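Local coordinates for nucleotidyl transferase AbiEii/AbiGii toxin family protein (Mycobacterium tuberculosis, PDB 6Y56) that acts as a nucleotidyltransferase toxin of a toxin-antitoxin system, probably inhibiting growth by modifying the acceptor stems of tRNA, at residues Val223-Phe235 / Glu253-Leu266. Sequence-based numbering, arbitrary orientation.
Sequences VEDVLAARSEHDF and EARVRKRFAFLTDL
Leu227 and Arg257 bring the two backbones within 5.5 Å of each other, measured between their CA atoms. The segments run antiparallel: Val223 lies by Thr264, and Arg230 lies by Glu253. A short helix, 224-227, and the loop after it lie along the end of helix 249-259 and the 3-10 turn that begins at Ala261, in the helical part of this AbiEii-type nucleotidyltransferase.

One end of the contact is apolar. Val223 and Leu266 meet tip to tip, CG2 to CD1, at 3.6 Å. The other methyl of Val223, CG1, sits anti to the backbone N (chi1 -176°) and rests on the backbone of Thr264. Val226 crosses Leu263 at about a right angle, and Trp203 of helix 196-212 touches both. Leu227 lays CD2 against the end of the helix, 3.6 Å from the O of Phe260, the first residue past it.

The other end is polar and centres on Glu253. Its chain bends at chi2 (-84°), and its CG meets the ring edge of Phe235. Arg257 grips the carboxylate side-on. Its NE bonds Glu253 OE1 at 2.7 Å. Its NH2 bonds Glu253 OE2 at 2.8 Å. This i to i+4 salt bridge would hold both groups in place. Ala229 CB lies over one face of the Arg257 guanidinium, toward its rim. The guanidinium of Arg230 makes a cation-pi contact with the ring of Tyr174, outside the two segments. The backbone of Arg230 makes the hydrogen bond between the segments: Arg230 N reaches Glu253 OE1 at 3.0 Å, nearly straight, from the carboxylate face opposite Arg257 NE.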
ATOM      1  N   VAL A 223       2.492  -7.358  21.712  1.00 18.11           N
ATOM      2  CA  VAL A 223       1.300  -7.651  20.927  1.00 17.35           C
ATOM      3  C   VAL A 223       0.192  -6.638  21.200  1.00 17.04           C
ATOM      4  O   VAL A 223      -0.625  -6.340  20.318  1.00 18.68           O
ATOM      5  CB  VAL A 223       0.851  -9.110  21.126  1.00 21.60           C
ATOM      6  CG1 VAL A 223      -0.316  -9.409  20.235  1.00 27.56           C
ATOM      7  CG2 VAL A 223       1.999 -10.058  20.820  1.00 22.90           C
ATOM      8  N   GLU A 224       0.159  -6.069  22.409  1.00 18.78           N
ATOM      9  CA  GLU A 224      -0.814  -5.030  22.722  1.00 19.03           C
ATOM     10  C   GLU A 224      -0.646  -3.787  21.864  1.00 20.35           C
ATOM     11  O   GLU A 224      -1.589  -2.999  21.757  1.00 21.17           O
ATOM     12  CB  GLU A 224      -0.711  -4.628  24.194  1.00 23.93           C
ATOM     13  CG  GLU A 224      -1.138  -5.711  25.167  1.00 29.79           C
ATOM     14  CD  GLU A 224      -0.045  -6.729  25.442  1.00 33.48           C
ATOM     15  OE1 GLU A 224       1.106  -6.525  24.984  1.00 27.84           O
ATOM     16  OE2 GLU A 224      -0.347  -7.742  26.114  1.00 34.85           O
ATOM     17  N   ASP A 225       0.534  -3.582  21.268  1.00 17.97           N
ATOM     18  CA  ASP A 225       0.703  -2.469  20.337  1.00 19.88           C
ATOM     19  C   ASP A 225      -0.352  -2.499  19.238  1.00 19.91           C
ATOM     20  O   ASP A 225      -0.753  -1.450  18.724  1.00 21.88           O
ATOM     21  CB  ASP A 225       2.086  -2.516  19.677  1.00 19.95           C
ATOM     22  CG  ASP A 225       3.239  -2.421  20.668  1.00 23.24           C
ATOM     23  OD1 ASP A 225       3.034  -2.068  21.846  1.00 22.97           O
ATOM     24  OD2 ASP A 225       4.390  -2.704  20.255  1.00 20.11           O
ATOM     25  N   VAL A 226      -0.802  -3.690  18.853  1.00 18.07           N
ATOM     26  CA  VAL A 226      -1.839  -3.854  17.845  1.00 18.88           C
ATOM     27  C   VAL A 226      -3.184  -4.214  18.469  1.00 18.99           C
ATOM     28  O   VAL A 226      -4.226  -3.755  18.001  1.00 21.79           O
ATOM     29  CB  VAL A 226      -1.411  -4.908  16.798  1.00 20.71           C
ATOM     30  CG1 VAL A 226      -2.575  -5.299  15.902  1.00 22.90           C
ATOM     31  CG2 VAL A 226      -0.245  -4.398  15.974  1.00 20.98           C
ATOM     32  N   LEU A 227      -3.175  -5.041  19.516  1.00 19.32           N
ATOM     33  CA  LEU A 227      -4.397  -5.670  20.003  1.00 20.19           C
ATOM     34  C   LEU A 227      -5.069  -4.935  21.151  1.00 23.40           C
ATOM     35  O   LEU A 227      -6.169  -5.332  21.542  1.00 24.95           O
ATOM     36  CB  LEU A 227      -4.132  -7.121  20.414  1.00 21.15           C
ATOM     37  CG  LEU A 227      -3.752  -8.049  19.265  1.00 21.90           C
ATOM     38  CD1 LEU A 227      -3.701  -9.482  19.768  1.00 21.07           C
ATOM     39  CD2 LEU A 227      -4.731  -7.908  18.110  1.00 21.13           C
ATOM     40  N   ALA A 228      -4.455  -3.898  21.712  1.00 21.81           N
ATOM     41  CA  ALA A 228      -5.166  -3.115  22.712  1.00 23.80           C
ATOM     42  C   ALA A 228      -6.337  -2.399  22.055  1.00 26.70           C
ATOM     43  O   ALA A 228      -6.283  -2.013  20.883  1.00 27.39           O
ATOM     44  CB  ALA A 228      -4.234  -2.094  23.363  1.00 24.01           C
ATOM     45  N   ALA A 229      -7.416  -2.243  22.812  1.00 23.21           N
ATOM     46  CA  ALA A 229      -8.582  -1.558  22.283  1.00 27.08           C
ATOM     47  C   ALA A 229      -8.205  -0.126  21.936  1.00 28.33           C
ATOM     48  O   ALA A 229      -7.594   0.585  22.739  1.00 28.26           O
ATOM     49  CB  ALA A 229      -9.713  -1.573  23.311  1.00 25.18           C
ATOM     50  N   ARG A 230      -8.518   0.278  20.714  1.00 29.83           N
ATOM     51  CA  ARG A 230      -8.302   1.645  20.279  1.00 31.64           C
ATOM     52  C   ARG A 230      -9.655   2.306  20.069  1.00 27.49           C
ATOM     53  O   ARG A 230     -10.634   1.660  19.685  1.00 33.48           O
ATOM     54  CB  ARG A 230      -7.454   1.704  18.998  1.00 28.28           C
ATOM     55  CG  ARG A 230      -5.993   1.260  19.173  1.00 31.80           C
ATOM     56  CD  ARG A 230      -5.179   1.297  17.856  1.00 21.82           C
ATOM     57  NE  ARG A 230      -3.910   0.572  17.970  1.00 23.72           N
ATOM     58  CZ  ARG A 230      -2.972   0.542  17.027  1.00 25.01           C
ATOM     59  NH1 ARG A 230      -3.154   1.175  15.876  1.00 22.99           N
ATOM     60  NH2 ARG A 230      -1.847  -0.128  17.226  1.00 28.30           N
ATOM     61  N   SER A 231      -9.718   3.594  20.366  1.00 33.18           N
ATOM     62  CA  SER A 231     -10.908   4.381  20.097  1.00 30.17           C
ATOM     63  C   SER A 231     -10.746   5.092  18.754  1.00 23.16           C
ATOM     64  O   SER A 231      -9.631   5.296  18.274  1.00 26.17           O
ATOM     65  CB  SER A 231     -11.128   5.381  21.238  1.00 33.48           C
ATOM     66  OG  SER A 231     -11.711   6.589  20.793  1.00 24.83           O
ATOM     67  N   GLU A 232     -11.878   5.457  18.143  1.00 24.07           N
ATOM     68  CA  GLU A 232     -11.814   6.182  16.873  1.00 24.73           C
ATOM     69  C   GLU A 232     -10.953   7.431  16.989  1.00 20.55           C
ATOM     70  O   GLU A 232     -10.312   7.847  16.014  1.00 21.39           O
ATOM     71  CB  GLU A 232     -13.218   6.535  16.372  1.00 29.33           C
ATOM     72  CG  GLU A 232     -13.789   7.811  16.960  1.00 30.43           C
ATOM     73  CD  GLU A 232     -15.225   8.043  16.552  1.00 32.17           C
ATOM     74  OE1 GLU A 232     -16.037   7.101  16.676  1.00 42.42           O
ATOM     75  OE2 GLU A 232     -15.555   9.171  16.129  1.00 37.53           O
ATOM     76  N   HIS A 233     -10.897   8.025  18.181  1.00 18.63           N
ATOM     77  CA  HIS A 233     -10.070   9.201  18.396  1.00 18.86           C
ATOM     78  C   HIS A 233      -8.586   8.878  18.425  1.00 23.74           C
ATOM     79  O   HIS A 233      -7.772   9.800  18.361  1.00 25.76           O
ATOM     80  CB  HIS A 233     -10.521   9.904  19.676  1.00 20.92           C
ATOM     81  CG  HIS A 233     -11.960  10.308  19.636  1.00 18.77           C
ATOM     82  ND1 HIS A 233     -12.442  11.215  18.718  1.00 20.14           N
ATOM     83  CD2 HIS A 233     -13.027   9.894  20.358  1.00 21.66           C
ATOM     84  CE1 HIS A 233     -13.745  11.357  18.888  1.00 18.50           C
ATOM     85  NE2 HIS A 233     -14.124  10.568  19.877  1.00 18.77           N
ATOM     86  N   ASP A 234      -8.220   7.602  18.514  1.00 22.87           N
ATOM     87  CA  ASP A 234      -6.821   7.206  18.455  1.00 26.85           C
ATOM     88  C   ASP A 234      -6.283   7.137  17.029  1.00 29.39           C
ATOM     89  O   ASP A 234      -5.066   7.003  16.856  1.00 34.16           O
ATOM     90  CB  ASP A 234      -6.629   5.857  19.159  1.00 30.96           C
ATOM     91  CG  ASP A 234      -7.064   5.887  20.625  1.00 28.13           C
ATOM     92  OD1 ASP A 234      -6.618   6.789  21.365  1.00 30.84           O
ATOM     93  OD2 ASP A 234      -7.859   5.011  21.033  1.00 34.53           O
ATOM     94  N   PHE A 235      -7.138   7.243  16.011  1.00 21.67           N
ATOM     95  CA  PHE A 235      -6.733   7.070  14.620  1.00 21.48           C
ATOM     96  C   PHE A 235      -6.617   8.415  13.915  1.00 27.38           C
ATOM     97  O   PHE A 235      -7.402   9.333  14.173  1.00 31.78           O
ATOM     98  CB  PHE A 235      -7.754   6.229  13.850  1.00 20.69           C
ATOM     99  CG  PHE A 235      -7.831   4.798  14.286  1.00 25.18           C
ATOM    100  CD1 PHE A 235      -7.052   3.824  13.677  1.00 22.52           C
ATOM    101  CD2 PHE A 235      -8.707   4.417  15.286  1.00 27.03           C
ATOM    102  CE1 PHE A 235      -7.136   2.510  14.083  1.00 24.02           C
ATOM    103  CE2 PHE A 235      -8.797   3.102  15.685  1.00 28.12           C
ATOM    104  CZ  PHE A 235      -8.007   2.146  15.085  1.00 29.12           C
ATOM    105  N   GLU A 253     -12.533  -1.314  13.866  1.00 19.13           N
ATOM    106  CA  GLU A 253     -11.610  -1.553  14.971  1.00 19.18           C
ATOM    107  C   GLU A 253     -11.945  -2.853  15.686  1.00 19.81           C
ATOM    108  O   GLU A 253     -11.047  -3.634  16.021  1.00 20.39           O
ATOM    109  CB  GLU A 253     -11.653  -0.381  15.953  1.00 24.50           C
ATOM    110  CG  GLU A 253     -10.543  -0.395  17.001  1.00 25.84           C
ATOM    111  CD  GLU A 253     -10.867  -1.267  18.216  1.00 29.20           C
ATOM    112  OE1 GLU A 253      -9.925  -1.627  18.951  1.00 30.35           O
ATOM    113  OE2 GLU A 253     -12.051  -1.595  18.427  1.00 28.38           O
ATOM    114  N   ALA A 254     -13.235  -3.101  15.922  1.00 23.27           N
ATOM    115  CA  ALA A 254     -13.642  -4.312  16.623  1.00 25.23           C
ATOM    116  C   ALA A 254     -13.335  -5.556  15.804  1.00 21.93           C
ATOM    117  O   ALA A 254     -12.820  -6.542  16.346  1.00 22.64           O
ATOM    118  CB  ALA A 254     -15.128  -4.246  16.972  1.00 26.46           C
ATOM    119  N   ARG A 255     -13.649  -5.537  14.501  1.00 19.39           N
ATOM    120  CA  ARG A 255     -13.400  -6.714  13.677  1.00 18.84           C
ATOM    121  C   ARG A 255     -11.910  -6.997  13.560  1.00 18.58           C
ATOM    122  O   ARG A 255     -11.487  -8.157  13.627  1.00 17.90           O
ATOM    123  CB  ARG A 255     -14.013  -6.571  12.278  1.00 23.50           C
ATOM    124  CG  ARG A 255     -13.887  -7.867  11.469  1.00 26.87           C
ATOM    125  CD  ARG A 255     -13.924  -7.673   9.964  1.00 31.60           C
ATOM    126  NE  ARG A 255     -15.292  -7.636   9.459  1.00 32.65           N
ATOM    127  CZ  ARG A 255     -15.617  -7.349   8.204  1.00 33.77           C
ATOM    128  NH1 ARG A 255     -14.668  -7.083   7.314  1.00 29.84           N
ATOM    129  NH2 ARG A 255     -16.893  -7.333   7.834  1.00 36.36           N
ATOM    130  N   VAL A 256     -11.102  -5.949  13.390  1.00 16.72           N
ATOM    131  CA  VAL A 256      -9.655  -6.126  13.254  1.00 16.05           C
ATOM    132  C   VAL A 256      -9.063  -6.663  14.553  1.00 15.86           C
ATOM    133  O   VAL A 256      -8.303  -7.635  14.556  1.00 15.28           O
ATOM    134  CB  VAL A 256      -9.001  -4.804  12.801  1.00 14.53           C
ATOM    135  CG1 VAL A 256      -7.473  -4.831  12.990  1.00 18.31           C
ATOM    136  CG2 VAL A 256      -9.361  -4.502  11.347  1.00 17.20           C
ATOM    137  N   ARG A 257      -9.421  -6.050  15.681  1.00 17.31           N
ATOM    138  CA  ARG A 257      -8.884  -6.495  16.964  1.00 18.06           C
ATOM    139  C   ARG A 257      -9.237  -7.953  17.240  1.00 18.58           C
ATOM    140  O   ARG A 257      -8.407  -8.710  17.759  1.00 20.73           O
ATOM    141  CB  ARG A 257      -9.400  -5.585  18.077  1.00 21.89           C
ATOM    142  CG  ARG A 257      -8.978  -6.011  19.475  1.00 21.97           C
ATOM    143  CD  ARG A 257      -9.030  -4.842  20.448  1.00 25.05           C
ATOM    144  NE  ARG A 257     -10.199  -3.995  20.241  1.00 27.47           N
ATOM    145  CZ  ARG A 257     -11.403  -4.254  20.735  1.00 29.99           C
ATOM    146  NH1 ARG A 257     -11.600  -5.342  21.470  1.00 32.82           N
ATOM    147  NH2 ARG A 257     -12.412  -3.427  20.494  1.00 30.40           N
ATOM    148  N   LYS A 258     -10.462  -8.367  16.904  1.00 16.74           N
ATOM    149  CA  LYS A 258     -10.857  -9.754  17.120  1.00 19.08           C
ATOM    150  C   LYS A 258     -10.150 -10.695  16.155  1.00 17.97           C
ATOM    151  O   LYS A 258      -9.636 -11.745  16.559  1.00 17.89           O
ATOM    152  CB  LYS A 258     -12.364  -9.898  16.960  1.00 19.96           C
ATOM    153  CG  LYS A 258     -12.857 -11.297  17.240  1.00 28.30           C
ATOM    154  CD  LYS A 258     -14.347 -11.331  17.106  1.00 34.61           C
ATOM    155  CE  LYS A 258     -14.832 -12.743  17.364  1.00 40.24           C
ATOM    156  NZ  LYS A 258     -16.311 -12.865  17.250  1.00 46.19           N
ATOM    157  N   ARG A 259     -10.134 -10.349  14.869  1.00 16.01           N
ATOM    158  CA  ARG A 259      -9.596 -11.275  13.880  1.00 15.26           C
ATOM    159  C   ARG A 259      -8.112 -11.526  14.090  1.00 14.05           C
ATOM    160  O   ARG A 259      -7.634 -12.642  13.857  1.00 15.36           O
ATOM    161  CB  ARG A 259      -9.822 -10.742  12.461  1.00 16.63           C
ATOM    162  CG  ARG A 259      -9.269 -11.652  11.348  1.00 18.14           C
ATOM    163  CD  ARG A 259      -9.997 -12.992  11.334  1.00 18.99           C
ATOM    164  NE  ARG A 259      -9.426 -13.997  10.435  1.00 20.65           N
ATOM    165  CZ  ARG A 259      -8.476 -14.857  10.789  1.00 19.24           C
ATOM    166  NH1 ARG A 259      -7.955 -14.810  12.009  1.00 19.84           N
ATOM    167  NH2 ARG A 259      -8.036 -15.764   9.922  1.00 21.19           N
ATOM    168  N   PHE A 260      -7.373 -10.505  14.528  1.00 13.58           N
ATOM    169  CA  PHE A 260      -5.925 -10.604  14.636  1.00 13.83           C
ATOM    170  C   PHE A 260      -5.461 -11.075  16.006  1.00 15.87           C
ATOM    171  O   PHE A 260      -4.272 -10.964  16.327  1.00 14.85           O
ATOM    172  CB  PHE A 260      -5.260  -9.310  14.171  1.00 13.98           C
ATOM    173  CG  PHE A 260      -5.320  -9.139  12.674  1.00 12.45           C
ATOM    174  CD1 PHE A 260      -4.402  -9.781  11.862  1.00 13.90           C
ATOM    175  CD2 PHE A 260      -6.332  -8.401  12.082  1.00 14.03           C
ATOM    176  CE1 PHE A 260      -4.470  -9.665  10.479  1.00 14.22           C
ATOM    177  CE2 PHE A 260      -6.402  -8.276  10.703  1.00 15.75           C
ATOM    178  CZ  PHE A 260      -5.471  -8.912   9.905  1.00 13.26           C
ATOM    179  N   ALA A 261      -6.374 -11.648  16.794  1.00 15.44           N
ATOM    180  CA  ALA A 261      -6.001 -12.250  18.071  1.00 14.81           C
ATOM    181  C   ALA A 261      -4.870 -13.266  17.928  1.00 14.82           C
ATOM    182  O   ALA A 261      -4.068 -13.427  18.856  1.00 15.74           O
ATOM    183  CB  ALA A 261      -7.232 -12.915  18.699  1.00 17.37           C
ATOM    184  N   PHE A 262      -4.779 -13.950  16.779  1.00 15.62           N
ATOM    185  CA  PHE A 262      -3.735 -14.950  16.567  1.00 15.18           C
ATOM    186  C   PHE A 262      -2.330 -14.380  16.686  1.00 14.96           C
ATOM    187  O   PHE A 262      -1.380 -15.143  16.885  1.00 14.18           O
ATOM    188  CB  PHE A 262      -3.909 -15.663  15.210  1.00 15.05           C
ATOM    189  CG  PHE A 262      -3.630 -14.784  14.009  1.00 14.28           C
ATOM    190  CD1 PHE A 262      -2.345 -14.665  13.486  1.00 13.48           C
ATOM    191  CD2 PHE A 262      -4.656 -14.078  13.413  1.00 14.17           C
ATOM    192  CE1 PHE A 262      -2.103 -13.853  12.391  1.00 14.97           C
ATOM    193  CE2 PHE A 262      -4.423 -13.271  12.318  1.00 13.92           C
ATOM    194  CZ  PHE A 262      -3.138 -13.151  11.804  1.00 13.53           C
ATOM    195  N   LEU A 263      -2.170 -13.061  16.562  1.00 13.63           N
ATOM    196  CA  LEU A 263      -0.845 -12.475  16.724  1.00 14.28           C
ATOM    197  C   LEU A 263      -0.300 -12.675  18.126  1.00 15.24           C
ATOM    198  O   LEU A 263       0.912 -12.567  18.326  1.00 16.84           O
ATOM    199  CB  LEU A 263      -0.867 -10.981  16.393  1.00 15.22           C
ATOM    200  CG  LEU A 263      -1.210 -10.634  14.948  1.00 14.95           C
ATOM    201  CD1 LEU A 263      -1.375  -9.135  14.847  1.00 14.31           C
ATOM    202  CD2 LEU A 263      -0.135 -11.132  13.983  1.00 13.57           C
ATOM    203  N   THR A 264      -1.165 -12.970  19.097  1.00 15.06           N
ATOM    204  CA  THR A 264      -0.703 -13.211  20.456  1.00 15.61           C
ATOM    205  C   THR A 264       0.086 -14.503  20.573  1.00 17.66           C
ATOM    206  O   THR A 264       0.903 -14.634  21.492  1.00 17.72           O
ATOM    207  CB  THR A 264      -1.894 -13.206  21.419  1.00 19.16           C
ATOM    208  OG1 THR A 264      -1.427 -12.914  22.736  1.00 28.84           O
ATOM    209  CG2 THR A 264      -2.610 -14.537  21.412  1.00 16.89           C
ATOM    210  N   ASP A 265      -0.126 -15.449  19.665  1.00 14.81           N
ATOM    211  CA  ASP A 265       0.497 -16.765  19.763  1.00 15.79           C
ATOM    212  C   ASP A 265       1.906 -16.779  19.185  1.00 14.96           C
ATOM    213  O   ASP A 265       2.269 -17.673  18.416  1.00 16.49           O
ATOM    214  CB  ASP A 265      -0.401 -17.827  19.121  1.00 16.54           C
ATOM    215  CG  ASP A 265      -1.765 -17.912  19.783  1.00 20.69           C
ATOM    216  OD1 ASP A 265      -1.845 -17.699  21.015  1.00 23.08           O
ATOM    217  OD2 ASP A 265      -2.759 -18.186  19.075  1.00 29.60           O
ATOM    218  N   LEU A 266       2.714 -15.797  19.581  1.00 15.69           N
ATOM    219  CA  LEU A 266       4.111 -15.757  19.181  1.00 15.28           C
ATOM    220  C   LEU A 266       4.836 -16.989  19.697  1.00 16.67           C
ATOM    221  O   LEU A 266       4.664 -17.385  20.855  1.00 16.79           O
ATOM    222  CB  LEU A 266       4.775 -14.515  19.775  1.00 16.07           C
ATOM    223  CG  LEU A 266       4.194 -13.162  19.374  1.00 15.58           C
ATOM    224  CD1 LEU A 266       4.891 -12.063  20.141  1.00 19.35           C
ATOM    225  CD2 LEU A 266       4.346 -12.927  17.879  1.00 17.74           C
TER